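PDB 1QP8: formate dehydrogenase from Pyrobaculum aerophilum, which is a putative NAD(P)-dependent formate dehydrogenase of the D-isomer specific 2-hydroxyacid dehydrogenase family and binds NADPH. Local coordinates for the interface of chains A and B. Coordinates in Å, arbitrary orientation; residue numbers count along the deposited sequence, not the author numbering. Chains: chain A/B, Formate dehydrogenase.

The interface of chains A and B. Residues chain A 85, 88-89, 261, 266-270; chain B 99, 117-121, 176.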
loop_
_atom_site.group_PDB
_atom_site.type_symbol
_atom_site.label_atom_id
_atom_site.label_comp_id
_atom_site.label_asym_id
_atom_site.label_seq_id
_atom_site.Cartn_x
_atom_site.Cartn_y
_atom_site.Cartn_z
ATOM N N ALA A 85 -11.461 4.534 4.922
ATOM C CA ALA A 85 -10.382 5.520 4.977
ATOM C C ALA A 85 -9.209 5.029 5.822
ATOM O O ALA A 85 -8.075 4.945 5.349
ATOM C CB ALA A 85 -10.908 6.843 5.533
ATOM N N GLU A 88 -7.287 1.917 4.186
ATOM C CA GLU A 88 -6.243 2.217 3.206
ATOM C C GLU A 88 -5.042 2.895 3.850
ATOM O O GLU A 88 -3.900 2.693 3.427
ATOM C CB GLU A 88 -6.734 3.132 2.071
ATOM C CG GLU A 88 -8.166 3.615 2.129
ATOM C CD GLU A 88 -8.491 4.584 0.984
ATOM O OE1 GLU A 88 -7.940 5.714 0.958
ATOM O OE2 GLU A 88 -9.296 4.213 0.105
ATOM N N PHE A 89 -5.294 3.705 4.869
ATOM C CA PHE A 89 -4.198 4.392 5.518
ATOM C C PHE A 89 -3.250 3.398 6.193
ATOM O O PHE A 89 -2.030 3.569 6.157
ATOM C CB PHE A 89 -4.728 5.399 6.545
ATOM C CG PHE A 89 -3.756 6.490 6.866
ATOM C CD1 PHE A 89 -3.591 7.562 6.007
ATOM C CD2 PHE A 89 -2.966 6.422 8.005
ATOM C CE1 PHE A 89 -2.640 8.566 6.275
ATOM C CE2 PHE A 89 -2.014 7.409 8.290
ATOM C CZ PHE A 89 -1.850 8.485 7.421
ATOM N N VAL A 261 -4.122 11.187 11.302
ATOM C CA VAL A 261 -4.877 11.643 10.147
ATOM C C VAL A 261 -5.455 10.543 9.273
ATOM O O VAL A 261 -5.881 10.808 8.149
ATOM C CB VAL A 261 -4.011 12.518 9.255
ATOM C CG1 VAL A 261 -3.820 13.874 9.913
ATOM C CG2 VAL A 261 -2.671 11.843 9.006
ATOM N N GLY A 266 -8.193 13.797 9.067
ATOM C CA GLY A 266 -7.323 13.922 7.911
ATOM C C GLY A 266 -8.021 14.172 6.589
ATOM O O GLY A 266 -7.387 14.574 5.614
ATOM N N ASN A 267 -9.327 13.933 6.548
ATOM C CA ASN A 267 -10.093 14.136 5.328
ATOM C C ASN A 267 -11.484 14.668 5.639
ATOM O O ASN A 267 -12.255 14.047 6.373
ATOM C CB ASN A 267 -10.205 12.828 4.554
ATOM C CG ASN A 267 -10.830 13.013 3.194
ATOM O OD1 ASN A 267 -12.038 13.200 3.077
ATOM N ND2 ASN A 267 -10.006 12.973 2.152
ATOM N N GLU A 268 -11.787 15.829 5.067
ATOM C CA GLU A 268 -13.070 16.504 5.243
ATOM C C GLU A 268 -14.228 15.591 4.847
ATOM O O GLU A 268 -15.173 15.419 5.607
ATOM C CB GLU A 268 -13.099 17.768 4.383
ATOM C CG GLU A 268 -13.686 19.000 5.055
ATOM C CD GLU A 268 -12.619 19.988 5.499
ATOM O OE1 GLU A 268 -11.766 20.358 4.661
ATOM O OE2 GLU A 268 -12.638 20.401 6.680
ATOM N N ARG A 269 -14.161 15.013 3.655
ATOM C CA ARG A 269 -15.217 14.120 3.180
ATOM C C ARG A 269 -15.507 13.052 4.227
ATOM O O ARG A 269 -16.660 12.843 4.631
ATOM C CB ARG A 269 -14.810 13.439 1.868
ATOM C CG ARG A 269 -14.833 14.336 0.636
ATOM C CD ARG A 269 -14.237 13.618 -0.576
ATOM N NE ARG A 269 -12.786 13.458 -0.467
ATOM C CZ ARG A 269 -12.061 12.641 -1.228
ATOM N NH1 ARG A 269 -12.655 11.902 -2.161
ATOM N NH2 ARG A 269 -10.741 12.564 -1.064
ATOM N N VAL A 270 -14.455 12.371 4.672
ATOM C CA VAL A 270 -14.619 11.327 5.678
ATOM C C VAL A 270 -15.305 11.873 6.950
ATOM O O VAL A 270 -16.135 11.199 7.542
ATOM C CB VAL A 270 -13.253 10.696 6.043
ATOM C CG1 VAL A 270 -13.447 9.606 7.064
ATOM C CG2 VAL A 270 -12.586 10.134 4.798
ATOM N N LYS B 99 -1.225 8.382 0.175
ATOM C CA LYS B 99 -1.836 8.609 1.473
ATOM C C LYS B 99 -0.998 9.578 2.294
ATOM O O LYS B 99 -1.205 9.729 3.498
ATOM C CB LYS B 99 -2.038 7.291 2.225
ATOM C CG LYS B 99 -2.947 6.299 1.492
ATOM C CD LYS B 99 -4.378 6.809 1.287
ATOM C CE LYS B 99 -5.104 6.978 2.611
ATOM N NZ LYS B 99 -6.549 7.326 2.460
ATOM N N VAL B 117 -2.406 19.099 5.567
ATOM C CA VAL B 117 -2.468 18.398 4.287
ATOM C C VAL B 117 -3.591 17.389 4.338
ATOM O O VAL B 117 -3.644 16.569 5.242
ATOM C CB VAL B 117 -1.165 17.654 4.001
ATOM C CG1 VAL B 117 -1.197 17.082 2.600
ATOM C CG2 VAL B 117 0.021 18.590 4.198
ATOM N N GLU B 118 -4.496 17.446 3.373
ATOM C CA GLU B 118 -5.608 16.507 3.352
ATOM C C GLU B 118 -5.163 15.172 2.772
ATOM O O GLU B 118 -4.390 15.127 1.804
ATOM C CB GLU B 118 -6.765 17.075 2.533
ATOM C CG GLU B 118 -7.972 16.176 2.499
ATOM C CD GLU B 118 -9.261 16.908 2.805
ATOM O OE1 GLU B 118 -9.287 17.670 3.789
ATOM O OE2 GLU B 118 -10.255 16.707 2.073
ATOM N N ILE B 119 -5.652 14.089 3.373
ATOM C CA ILE B 119 -5.316 12.735 2.929
ATOM C C ILE B 119 -6.308 12.274 1.875
ATOM O O ILE B 119 -7.493 12.126 2.156
ATOM C CB ILE B 119 -5.374 11.701 4.094
ATOM C CG1 ILE B 119 -4.491 12.143 5.279
ATOM C CG2 ILE B 119 -4.940 10.340 3.570
ATOM C CD1 ILE B 119 -3.036 12.253 4.951
ATOM N N PRO B 120 -5.841 12.061 0.641
ATOM C CA PRO B 120 -6.734 11.610 -0.440
ATOM C C PRO B 120 -7.248 10.200 -0.172
ATOM O O PRO B 120 -6.599 9.419 0.531
ATOM C CB PRO B 120 -5.843 11.653 -1.684
ATOM C CG PRO B 120 -4.760 12.657 -1.321
ATOM C CD PRO B 120 -4.493 12.373 0.134
ATOM N N LEU B 121 -8.411 9.882 -0.723
ATOM C CA LEU B 121 -8.968 8.545 -0.556
ATOM C C LEU B 121 -8.777 7.813 -1.858
ATOM O O LEU B 121 -8.661 8.431 -2.907
ATOM C CB LEU B 121 -10.459 8.588 -0.247
ATOM C CG LEU B 121 -10.821 9.381 0.993
ATOM C CD1 LEU B 121 -12.253 9.092 1.339
ATOM C CD2 LEU B 121 -9.883 9.004 2.147
ATOM N N ARG B 176 -6.670 10.529 -10.685
ATOM C CA ARG B 176 -5.945 10.980 -9.511
ATOM C C ARG B 176 -4.653 10.172 -9.299
ATOM O O ARG B 176 -3.829 10.501 -8.449
ATOM C CB ARG B 176 -6.876 10.934 -8.297
ATOM C CG ARG B 176 -8.062 11.882 -8.474
ATOM C CD ARG B 176 -8.482 12.533 -7.169
ATOM N NE ARG B 176 -7.328 13.121 -6.493
ATOM C CZ ARG B 176 -7.294 13.420 -5.198
ATOM N NH1 ARG B 176 -8.362 13.195 -4.441
ATOM N NH2 ARG B 176 -6.182 13.903 -4.651
#
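This patch belongs to a two-fold symmetric homodimer interface, in which an extended segment of chain B, residues 117-121, lies between helix 83-98 and the start of helix 268-286 of chain A and helps to join the two subunits. A main-chain hydrogen bond probably helps to set the register: B:Ile119 N donates to A:Gly266 O at 2.9 Å, almost straight at 175°, and glycine brings no side chain to crowd the approach. A:Asn267 has CG anti to its backbone N (chi1 -172°), and its two amide ends divide the work. A:Asn267 ND2 donates across to B:Ile119 O at 2.7 Å, the acceptor lying near the amide plane. A:Asn267 OD1 caps the helix by accepting A:Val270 N in plane on a lone pair, at 3.0 Å. An alanine here would probably loosen both the grip on the chain B segment and the first turn of the helix, since the amide serves each. The B:Glu118 carboxylate lies by this helix start, its bonds to N of poorly ordered A:Glu268 being weak. Branched B:Ile119 packs CG2 and CD1 against CD1 and CE1 of A:Phe89, crossing at about a right angle, with CG1 beside A:Val261 O and CB. The forked tip of B:Leu121 lets CD1 and CD2 both meet A:Val270 CG2. B:Lys99 is bent at chi2 and chi3, so that NZ meets A:Glu88 OE1 on its anti lone pair in a 2.6 Å salt bridge; the same amino group, NZ, donates to B:Pro120 O at 2.8 Å. Its long aliphatic chain packs CE on A:Phe89 CD1. A main-chain bond, the helix-capping A:Asn267 amide and a charged clasp thus hold the segment and help to keep the dimer together.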